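Local coordinates for NUDIX hydrolase (Jonesia denitrificans, PDB 4KTB), which is of unknown function but belongs to the Nudix hydrolases and possibly cleaves diadenosine tetraphosphate (Ap4A) asymmetrically, at residues Leu37-Val42 with Asp129-Val134; Ser104-Pro109 with Leu136-Pro141; Ala115-Thr120 with Gly174-Leu179. All blocks are in the same frame, centred on the assembly; numbering follows the deposited sequence.

Interaction 1: residues Leu37-Val42 with Asp129-Val134; sequences LPLVYV and DRHHAV
L37 and H132 meet through a water that accepts the H132 N-H at 2.7 Å and lies close to L37 O, bridging the two backbones beside the first L39-A133 pair. P38, a residue without an N-H to spend, contributes a nonpolar ring instead. Its CB sits over the centre of the H132 imidazole, 3.7 Å from the ring centroid and only 11° off the ring normal, a CH-pi contact. The imidazole ND1 is engaged elsewhere, hydrogen-bonded to the backbone N of H82 of the second subunit. L39 pairs with A133 in the parallel pairing of strands 39-49 and 133-141. Here L39 N bonds to H132 O at 2.8 Å, while L39 O receives V134 N at 2.9 Å. The leucine side chain crosses that of H131 at about a right angle, CD1 touching H131 CB at 3.7 Å. V40 pairs with V134, and Y41 N then reaches V134 O from above the carbonyl plane. A133 CB lies over one face of the Y41 ring, 3.9 Å from its centroid; a small methyl suits that place. Y41 and H131 meet tip to tip, with OH 3.0 Å from H131 CE1 and the ring planes turned 48° apart. H131 makes this possible by taking the crowded position, CG between the backbone N and the carbonyl carbon (chi1 57°). An alanine in place of Y41 would probably strip the cover from A133 CB and leave the H131 imidazole freer to turn. Backbone bonds thus set the register of the two strands, while P38 and Y41 pack against the imidazoles of H132 and H131, and H132 also ties this part to the second subunit.

Interaction 2: residues Ser104-Pro109 with Leu136-Pro141; sequences SIPASP and LAYIVP
In this Nudix-type fold, the loop that returns from helix 85-97, probably the counterpart of the Nudix helix, runs over strand 133-141, and S104 and Y138 provide the two hydrogen bonds between them. At the first, S104 N donates to P141 O at 2.7 Å, nearly along the C=O axis. Chain directions are opposed, but the two part company quickly: the alpha carbons of S104 and P141 are 5.4 Å apart, those of P109 and L136 8.9 Å. At the wider end a long side chain spans the distance, and tyrosine suits it, having a flat apolar ring with a donor at its tip. Between the two bonds the contact is made largely by aliphatic groups, some of them against a carbonyl oxygen. V140 CG1, anti to its own backbone N (chi1 -173°), approaches S104 O at 3.8 Å and lies more loosely against I105 CD1. I105 also touches L89 and V90 of helix 85-97, so it joins loop to helix as well as to sheet. P141 CD also lies against S104 O. P106 turns its ring toward the strand; its CG rests 4.0 Å from Y138 CD2, the two side chains crossing obliquely. Proline is apt in this place, rigid and without an N-H to satisfy. Beyond it, A107 O is bonded by R86, and A107 and I105 pack on a third subunit, so the loop also takes part in a contact between subunits. The Y138 CG is anti to the carbonyl carbon (chi1 -56°), which starts the ring toward the loop. P109 O lies at the ring edge, near its plane, and Y138 OH donates to it at 2.7 Å from about 40° above the P109 carbonyl plane.

Interaction 3: residues Ala115-Thr120 with Gly174-Leu179; sequences AEYFPT and GGQDML
Y117 and L179 form the tight part of this contact between strand 113-118 and the first turn of helix 176-186. Their side chains cross at about a right angle, with L179 CD2 only 3.5 Å from Y117 OH. The same methyl lies 4.1 Å from A115 CB; alanine, being small, suits a place where the helix comes down on the sheet. L179 CG is anti to the backbone N (chi1 -179°), which starts the branch toward A115 and Y117, and F126 and A137 touch the leucine from outside the two segments. Q176 CG meets the ring at its edge, 3.6 Å from Y117 OH.

The looser side is the partly exposed turn at G174. Its carbonyl oxygen lies near the plane of the tyrosine ring, 3.6 Å from CE2, while the alpha carbons of Y117 and G174 remain 7.2 Å apart. G174 and G175 both have positive phi, a conformation that glycine adopts easily, and G175, at the N-cap position, accepts L179 N through its carbonyl oxygen.

The phenol hydroxyl of the buried Y117 is hydrogen-bonded to D43 OD2 on strand 39-49. Tyrosine thus serves two purposes: its rim packs against helix and turn, and its polar tip links them to a carboxylate of the sheet.

In the fold
All three contacts draw on one mixed sheet. Interactions 1 and 2 use successive parts of strand 133-141, their centres 19 Å apart, and join where L136 N probably bonds to Y41 O at 3.1 Å. Interaction 3 lies on the neighbouring strand, its centre 10 Å from that of interaction 1; A133 O and Y117 N, 2.8 Å apart, probably link the two. The helix of interaction 3 reaches the strand of interaction 2 through L179 CD1, which packs 3.9 Å from A137 CB. A bound sodium ion lies about 7 Å from the Y41 side chain, about 8 Å from the side chain of Q176 and about 13 Å from that of V140. Each contact also touches the second subunit.

Interaction 1: residues Leu37-Val42 with Asp129-Val134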
loop_
_atom_site.group_PDB
_atom_site.type_symbol
_atom_site.label_atom_id
_atom_site.label_comp_id
_atom_site.label_asym_id
_atom_site.label_seq_id
_atom_site.Cartn_x
_atom_site.Cartn_y
_atom_site.Cartn_z
ATOM N N LEU A 37 -27.696 -4.844 2.349
ATOM C CA LEU A 37 -26.439 -4.135 2.629
ATOM C C LEU A 37 -25.239 -4.987 2.274
ATOM O O LEU A 37 -25.339 -6.212 2.261
ATOM C CB LEU A 37 -26.328 -3.806 4.115
ATOM C CG LEU A 37 -27.531 -3.191 4.822
ATOM C CD1 LEU A 37 -27.385 -3.386 6.326
ATOM C CD2 LEU A 37 -27.627 -1.724 4.478
ATOM N N PRO A 38 -24.094 -4.343 1.994
ATOM C CA PRO A 38 -22.879 -5.118 1.735
ATOM C C PRO A 38 -22.302 -5.592 3.052
ATOM O O PRO A 38 -22.455 -4.914 4.075
ATOM C CB PRO A 38 -21.933 -4.103 1.077
ATOM C CG PRO A 38 -22.398 -2.781 1.561
ATOM C CD PRO A 38 -23.893 -2.903 1.763
ATOM N N LEU A 39 -21.669 -6.758 3.029
ATOM C CA LEU A 39 -21.124 -7.351 4.237
ATOM C C LEU A 39 -19.628 -7.144 4.242
ATOM O O LEU A 39 -18.990 -7.224 3.196
ATOM C CB LEU A 39 -21.425 -8.845 4.268
ATOM C CG LEU A 39 -22.905 -9.144 4.117
ATOM C CD1 LEU A 39 -23.180 -10.631 3.920
ATOM C CD2 LEU A 39 -23.610 -8.602 5.339
ATOM N N VAL A 40 -19.076 -6.894 5.427
ATOM C CA VAL A 40 -17.626 -6.779 5.590
ATOM C C VAL A 40 -17.000 -8.164 5.728
ATOM O O VAL A 40 -17.340 -8.934 6.628
ATOM C CB VAL A 40 -17.241 -5.935 6.805
ATOM C CG1 VAL A 40 -15.738 -5.800 6.877
ATOM C CG2 VAL A 40 -17.876 -4.563 6.704
ATOM N N TYR A 41 -16.081 -8.459 4.820
ATOM C CA TYR A 41 -15.418 -9.743 4.744
ATOM C C TYR A 41 -13.917 -9.566 4.841
ATOM O O TYR A 41 -13.417 -8.469 4.679
ATOM C CB TYR A 41 -15.746 -10.402 3.399
ATOM C CG TYR A 41 -16.874 -11.373 3.521
ATOM C CD1 TYR A 41 -18.095 -10.973 4.018
ATOM C CD2 TYR A 41 -16.703 -12.701 3.185
ATOM C CE1 TYR A 41 -19.133 -11.871 4.149
ATOM C CE2 TYR A 41 -17.733 -13.608 3.310
ATOM C CZ TYR A 41 -18.943 -13.184 3.790
ATOM O OH TYR A 41 -19.972 -14.081 3.919
ATOM N N VAL A 42 -13.210 -10.661 5.101
ATOM C CA VAL A 42 -11.765 -10.718 4.892
ATOM C C VAL A 42 -11.402 -11.908 4.013
ATOM O O VAL A 42 -12.092 -12.929 4.017
ATOM C CB VAL A 42 -10.948 -10.826 6.221
ATOM C CG1 VAL A 42 -10.966 -9.515 7.013
ATOM C CG2 VAL A 42 -11.444 -11.996 7.069
ATOM N N ASP A 129 -23.043 -15.740 -4.859
ATOM C CA ASP A 129 -24.448 -15.886 -5.173
ATOM C C ASP A 129 -25.335 -15.591 -3.969
ATOM O O ASP A 129 -26.554 -15.591 -4.098
ATOM C CB ASP A 129 -24.738 -17.274 -5.749
ATOM C CG ASP A 129 -24.881 -18.330 -4.673
ATOM O OD1 ASP A 129 -23.856 -18.682 -4.042
ATOM O OD2 ASP A 129 -26.015 -18.821 -4.459
ATOM N N ARG A 130 -24.744 -15.316 -2.809
ATOM C CA ARG A 130 -25.549 -15.093 -1.609
ATOM C C ARG A 130 -25.562 -13.635 -1.203
ATOM O O ARG A 130 -26.512 -13.160 -0.584
ATOM C CB ARG A 130 -25.018 -15.902 -0.417
ATOM C CG ARG A 130 -24.438 -17.257 -0.747
ATOM C CD ARG A 130 -23.496 -17.720 0.357
ATOM N NE ARG A 130 -22.132 -17.205 0.194
ATOM C CZ ARG A 130 -21.173 -17.306 1.116
ATOM N NH1 ARG A 130 -21.426 -17.897 2.273
ATOM N NH2 ARG A 130 -19.960 -16.815 0.884
ATOM N N HIS A 131 -24.502 -12.919 -1.532
ATOM C CA HIS A 131 -24.338 -11.616 -0.941
ATOM C C HIS A 131 -23.534 -10.643 -1.773
ATOM O O HIS A 131 -22.934 -11.008 -2.783
ATOM C CB HIS A 131 -23.702 -11.754 0.451
ATOM C CG HIS A 131 -22.386 -12.479 0.460
ATOM N ND1 HIS A 131 -22.158 -13.589 1.246
ATOM C CD2 HIS A 131 -21.223 -12.239 -0.189
ATOM C CE1 HIS A 131 -20.915 -14.004 1.074
ATOM N NE2 HIS A 131 -20.322 -13.200 0.214
ATOM N N HIS A 132 -23.564 -9.390 -1.334
ATOM C CA HIS A 132 -22.600 -8.401 -1.740
ATOM C C HIS A 132 -21.614 -8.336 -0.592
ATOM O O HIS A 132 -21.969 -7.880 0.498
ATOM C CB HIS A 132 -23.278 -7.050 -1.932
ATOM C CG HIS A 132 -22.337 -5.908 -2.246
ATOM N ND1 HIS A 132 -22.777 -4.631 -2.419
ATOM C CD2 HIS A 132 -20.992 -5.893 -2.432
ATOM C CE1 HIS A 132 -21.735 -3.838 -2.685
ATOM N NE2 HIS A 132 -20.656 -4.579 -2.692
ATOM N N ALA A 133 -20.394 -8.814 -0.837
ATOM C CA ALA A 133 -19.336 -8.748 0.156
ATOM C C ALA A 133 -18.208 -7.848 -0.328
ATOM O O ALA A 133 -17.729 -7.960 -1.459
ATOM C CB ALA A 133 -18.812 -10.120 0.506
ATOM N N VAL A 134 -17.799 -6.946 0.552
ATOM C CA VAL A 134 -16.646 -6.105 0.320
ATOM C C VAL A 134 -15.533 -6.650 1.200
ATOM O O VAL A 134 -15.603 -6.571 2.425
ATOM C CB VAL A 134 -16.951 -4.649 0.676
ATOM C CG1 VAL A 134 -15.716 -3.759 0.473
ATOM C CG2 VAL A 134 -18.100 -4.136 -0.173
HETATM O O HOH W 1 -24.753 -8.374 0.891
#

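Interaction 2: residues Ser104-Pro109 with Leu136-Pro141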
loop_
_atom_site.group_PDB
_atom_site.type_symbol
_atom_site.label_atom_id
_atom_site.label_comp_id
_atom_site.label_asym_id
_atom_site.label_seq_id
_atom_site.Cartn_x
_atom_site.Cartn_y
_atom_site.Cartn_z
ATOM N N SER A 104 1.327 -14.869 10.630
ATOM C CA SER A 104 1.845 -13.535 10.900
ATOM C C SER A 104 0.843 -12.492 10.417
ATOM O O SER A 104 0.855 -12.101 9.251
ATOM C CB SER A 104 3.188 -13.325 10.218
ATOM O OG SER A 104 4.169 -14.160 10.793
ATOM N N ILE A 105 -0.040 -12.066 11.312
ATOM C CA ILE A 105 -0.994 -11.015 10.982
ATOM C C ILE A 105 -0.230 -9.718 10.745
ATOM O O ILE A 105 0.606 -9.340 11.550
ATOM C CB ILE A 105 -2.022 -10.821 12.105
ATOM C CG1 ILE A 105 -2.598 -12.173 12.536
ATOM C CG2 ILE A 105 -3.152 -9.885 11.663
ATOM C CD1 ILE A 105 -3.436 -12.883 11.458
ATOM N N PRO A 106 -0.512 -9.034 9.626
ATOM C CA PRO A 106 0.271 -7.834 9.334
ATOM C C PRO A 106 0.016 -6.789 10.394
ATOM O O PRO A 106 -1.103 -6.666 10.894
ATOM C CB PRO A 106 -0.296 -7.347 7.993
ATOM C CG PRO A 106 -1.138 -8.446 7.471
ATOM C CD PRO A 106 -1.598 -9.232 8.655
ATOM N N ALA A 107 1.059 -6.054 10.744
ATOM C CA ALA A 107 0.939 -4.954 11.679
ATOM C C ALA A 107 -0.021 -3.928 11.097
ATOM O O ALA A 107 -0.799 -3.302 11.823
ATOM C CB ALA A 107 2.285 -4.350 11.915
ATOM N N SER A 108 0.030 -3.780 9.774
ATOM C CA SER A 108 -0.781 -2.800 9.051
ATOM C C SER A 108 -2.160 -3.284 8.608
ATOM O O SER A 108 -2.279 -4.344 7.989
ATOM C CB SER A 108 -0.053 -2.355 7.795
ATOM O OG SER A 108 -0.851 -1.428 7.077
ATOM N N PRO A 109 -3.197 -2.477 8.886
ATOM C CA PRO A 109 -4.556 -2.748 8.421
ATOM C C PRO A 109 -4.743 -2.524 6.919
ATOM O O PRO A 109 -5.811 -2.823 6.401
ATOM C CB PRO A 109 -5.407 -1.756 9.223
ATOM C CG PRO A 109 -4.491 -0.639 9.525
ATOM C CD PRO A 109 -3.146 -1.284 9.751
ATOM N N LEU A 136 -11.568 -7.168 2.535
ATOM C CA LEU A 136 -10.192 -6.701 2.707
ATOM C C LEU A 136 -9.247 -7.888 2.652
ATOM O O LEU A 136 -9.294 -8.778 3.506
ATOM C CB LEU A 136 -10.029 -5.994 4.050
ATOM C CG LEU A 136 -10.890 -4.750 4.210
ATOM C CD1 LEU A 136 -10.798 -4.203 5.624
ATOM C CD2 LEU A 136 -10.448 -3.700 3.235
ATOM N N ALA A 137 -8.392 -7.909 1.637
ATOM C CA ALA A 137 -7.616 -9.103 1.366
ATOM C C ALA A 137 -6.211 -8.932 1.882
ATOM O O ALA A 137 -5.606 -7.880 1.716
ATOM C CB ALA A 137 -7.613 -9.422 -0.117
ATOM N N TYR A 138 -5.690 -9.973 2.515
ATOM C CA TYR A 138 -4.321 -9.927 2.981
ATOM C C TYR A 138 -3.580 -11.200 2.622
ATOM O O TYR A 138 -4.165 -12.272 2.533
ATOM C CB TYR A 138 -4.273 -9.716 4.496
ATOM C CG TYR A 138 -5.007 -8.495 5.003
ATOM C CD1 TYR A 138 -6.371 -8.539 5.222
ATOM C CD2 TYR A 138 -4.335 -7.311 5.286
ATOM C CE1 TYR A 138 -7.055 -7.448 5.698
ATOM C CE2 TYR A 138 -5.019 -6.197 5.768
ATOM C CZ TYR A 138 -6.386 -6.286 5.967
ATOM O OH TYR A 138 -7.109 -5.227 6.435
ATOM N N ILE A 139 -2.281 -11.064 2.404
ATOM C CA ILE A 139 -1.397 -12.213 2.342
ATOM C C ILE A 139 -0.945 -12.523 3.764
ATOM O O ILE A 139 -0.365 -11.663 4.445
ATOM C CB ILE A 139 -0.157 -11.897 1.521
ATOM C CG1 ILE A 139 -0.517 -11.757 0.045
ATOM C CG2 ILE A 139 0.891 -12.977 1.678
ATOM C CD1 ILE A 139 0.610 -11.184 -0.776
ATOM N N VAL A 140 -1.185 -13.751 4.213
ATOM C CA VAL A 140 -0.832 -14.124 5.574
ATOM C C VAL A 140 0.176 -15.275 5.612
ATOM O O VAL A 140 -0.145 -16.413 5.255
ATOM C CB VAL A 140 -2.061 -14.476 6.418
ATOM C CG1 VAL A 140 -1.637 -14.689 7.869
ATOM C CG2 VAL A 140 -3.125 -13.380 6.331
ATOM N N PRO A 141 1.419 -14.968 6.012
ATOM C CA PRO A 141 2.336 -16.092 6.145
ATOM C C PRO A 141 1.918 -16.854 7.385
ATOM O O PRO A 141 1.447 -16.235 8.349
ATOM C CB PRO A 141 3.704 -15.419 6.345
ATOM C CG PRO A 141 3.522 -14.006 5.809
ATOM C CD PRO A 141 2.100 -13.674 6.182
#

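Interaction 3: residues Ala115-Thr120 with Gly174-Leu179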
loop_
_atom_site.group_PDB
_atom_site.type_symbol
_atom_site.label_atom_id
_atom_site.label_comp_id
_atom_site.label_asym_id
_atom_site.label_seq_id
_atom_site.Cartn_x
_atom_site.Cartn_y
_atom_site.Cartn_z
ATOM N N ALA A 115 -11.560 -6.727 -2.541
ATOM C CA ALA A 115 -12.267 -7.567 -3.505
ATOM C C ALA A 115 -13.764 -7.421 -3.261
ATOM O O ALA A 115 -14.265 -7.767 -2.179
ATOM C CB ALA A 115 -11.863 -9.011 -3.354
ATOM N N GLU A 116 -14.473 -6.928 -4.266
ATOM C CA GLU A 116 -15.871 -6.627 -4.109
ATOM C C GLU A 116 -16.692 -7.680 -4.823
ATOM O O GLU A 116 -16.914 -7.605 -6.026
ATOM C CB GLU A 116 -16.125 -5.222 -4.634
ATOM C CG GLU A 116 -15.149 -4.232 -4.021
ATOM C CD GLU A 116 -15.262 -2.813 -4.563
ATOM O OE1 GLU A 116 -14.214 -2.143 -4.657
ATOM O OE2 GLU A 116 -16.382 -2.352 -4.869
ATOM N N TYR A 117 -17.099 -8.682 -4.059
ATOM C CA TYR A 117 -17.898 -9.767 -4.584
ATOM C C TYR A 117 -19.322 -9.291 -4.730
ATOM O O TYR A 117 -19.997 -9.022 -3.735
ATOM C CB TYR A 117 -17.876 -10.967 -3.640
ATOM C CG TYR A 117 -16.516 -11.562 -3.327
ATOM C CD1 TYR A 117 -15.754 -11.083 -2.262
ATOM C CD2 TYR A 117 -16.022 -12.639 -4.058
ATOM C CE1 TYR A 117 -14.533 -11.637 -1.955
ATOM C CE2 TYR A 117 -14.799 -13.198 -3.766
ATOM C CZ TYR A 117 -14.060 -12.694 -2.712
ATOM O OH TYR A 117 -12.845 -13.244 -2.403
ATOM N N PHE A 118 -19.778 -9.215 -5.974
ATOM C CA PHE A 118 -21.143 -8.780 -6.268
ATOM C C PHE A 118 -22.101 -9.947 -6.399
ATOM O O PHE A 118 -21.717 -11.037 -6.810
ATOM C CB PHE A 118 -21.179 -7.923 -7.537
ATOM C CG PHE A 118 -21.149 -6.436 -7.267
ATOM C CD1 PHE A 118 -20.082 -5.856 -6.585
ATOM C CD2 PHE A 118 -22.183 -5.613 -7.697
ATOM C CE1 PHE A 118 -20.046 -4.469 -6.322
ATOM C CE2 PHE A 118 -22.152 -4.227 -7.435
ATOM C CZ PHE A 118 -21.080 -3.660 -6.750
ATOM N N PRO A 119 -23.369 -9.716 -6.048
ATOM C CA PRO A 119 -24.371 -10.776 -6.143
ATOM C C PRO A 119 -24.807 -10.963 -7.583
ATOM O O PRO A 119 -25.615 -11.838 -7.866
ATOM C CB PRO A 119 -25.533 -10.228 -5.320
ATOM C CG PRO A 119 -25.421 -8.766 -5.494
ATOM C CD PRO A 119 -23.944 -8.463 -5.537
ATOM N N THR A 120 -24.293 -10.126 -8.475
ATOM C CA THR A 120 -24.551 -10.287 -9.895
ATOM C C THR A 120 -23.225 -10.587 -10.540
ATOM O O THR A 120 -22.248 -9.900 -10.261
ATOM C CB THR A 120 -25.081 -9.004 -10.530
ATOM O OG1 THR A 120 -26.257 -8.566 -9.839
ATOM C CG2 THR A 120 -25.418 -9.240 -11.993
ATOM N N GLY A 174 -16.048 -17.586 -7.742
ATOM C CA GLY A 174 -16.350 -16.194 -7.503
ATOM C C GLY A 174 -15.195 -15.257 -7.791
ATOM O O GLY A 174 -15.108 -14.176 -7.195
ATOM N N GLY A 175 -14.307 -15.670 -8.693
ATOM C CA GLY A 175 -13.179 -14.844 -9.082
ATOM C C GLY A 175 -11.986 -14.868 -8.144
ATOM O O GLY A 175 -11.055 -14.067 -8.299
ATOM N N GLN A 176 -11.999 -15.779 -7.175
ATOM C CA GLN A 176 -10.881 -15.920 -6.252
ATOM C C GLN A 176 -9.588 -16.313 -6.952
ATOM O O GLN A 176 -8.498 -16.120 -6.410
ATOM C CB GLN A 176 -11.203 -16.917 -5.145
ATOM C CG GLN A 176 -12.196 -16.396 -4.114
ATOM C CD GLN A 176 -11.908 -16.889 -2.706
ATOM O OE1 GLN A 176 -11.876 -16.099 -1.756
ATOM N NE2 GLN A 176 -11.703 -18.199 -2.562
ATOM N N ASP A 177 -9.697 -16.872 -8.153
ATOM C CA ASP A 177 -8.495 -17.165 -8.917
ATOM C C ASP A 177 -7.801 -15.853 -9.234
ATOM O O ASP A 177 -6.582 -15.756 -9.162
ATOM C CB ASP A 177 -8.805 -17.947 -10.191
ATOM C CG ASP A 177 -9.917 -17.334 -10.989
ATOM O OD1 ASP A 177 -10.869 -16.802 -10.380
ATOM O OD2 ASP A 177 -9.850 -17.383 -12.235
HETATM N N MSE A 178 -8.580 -14.833 -9.561
HETATM C CA MSE A 178 -8.009 -13.527 -9.847
HETATM C C MSE A 178 -7.437 -12.872 -8.595
HETATM O O MSE A 178 -6.365 -12.262 -8.631
HETATM C CB MSE A 178 -9.060 -12.612 -10.456
HETATM C CG MSE A 178 -8.567 -11.198 -10.671
HETATM SE SE MSE A 178 -6.915 -11.094 -11.719
HETATM C CE MSE A 178 -7.399 -12.173 -13.288
ATOM N N LEU A 179 -8.163 -12.989 -7.490
ATOM C CA LEU A 179 -7.691 -12.431 -6.226
ATOM C C LEU A 179 -6.357 -13.077 -5.858
ATOM O O LEU A 179 -5.448 -12.416 -5.344
ATOM C CB LEU A 179 -8.724 -12.644 -5.122
ATOM C CG LEU A 179 -8.357 -12.081 -3.751
ATOM C CD1 LEU A 179 -8.029 -10.615 -3.846
ATOM C CD2 LEU A 179 -9.509 -12.301 -2.784
#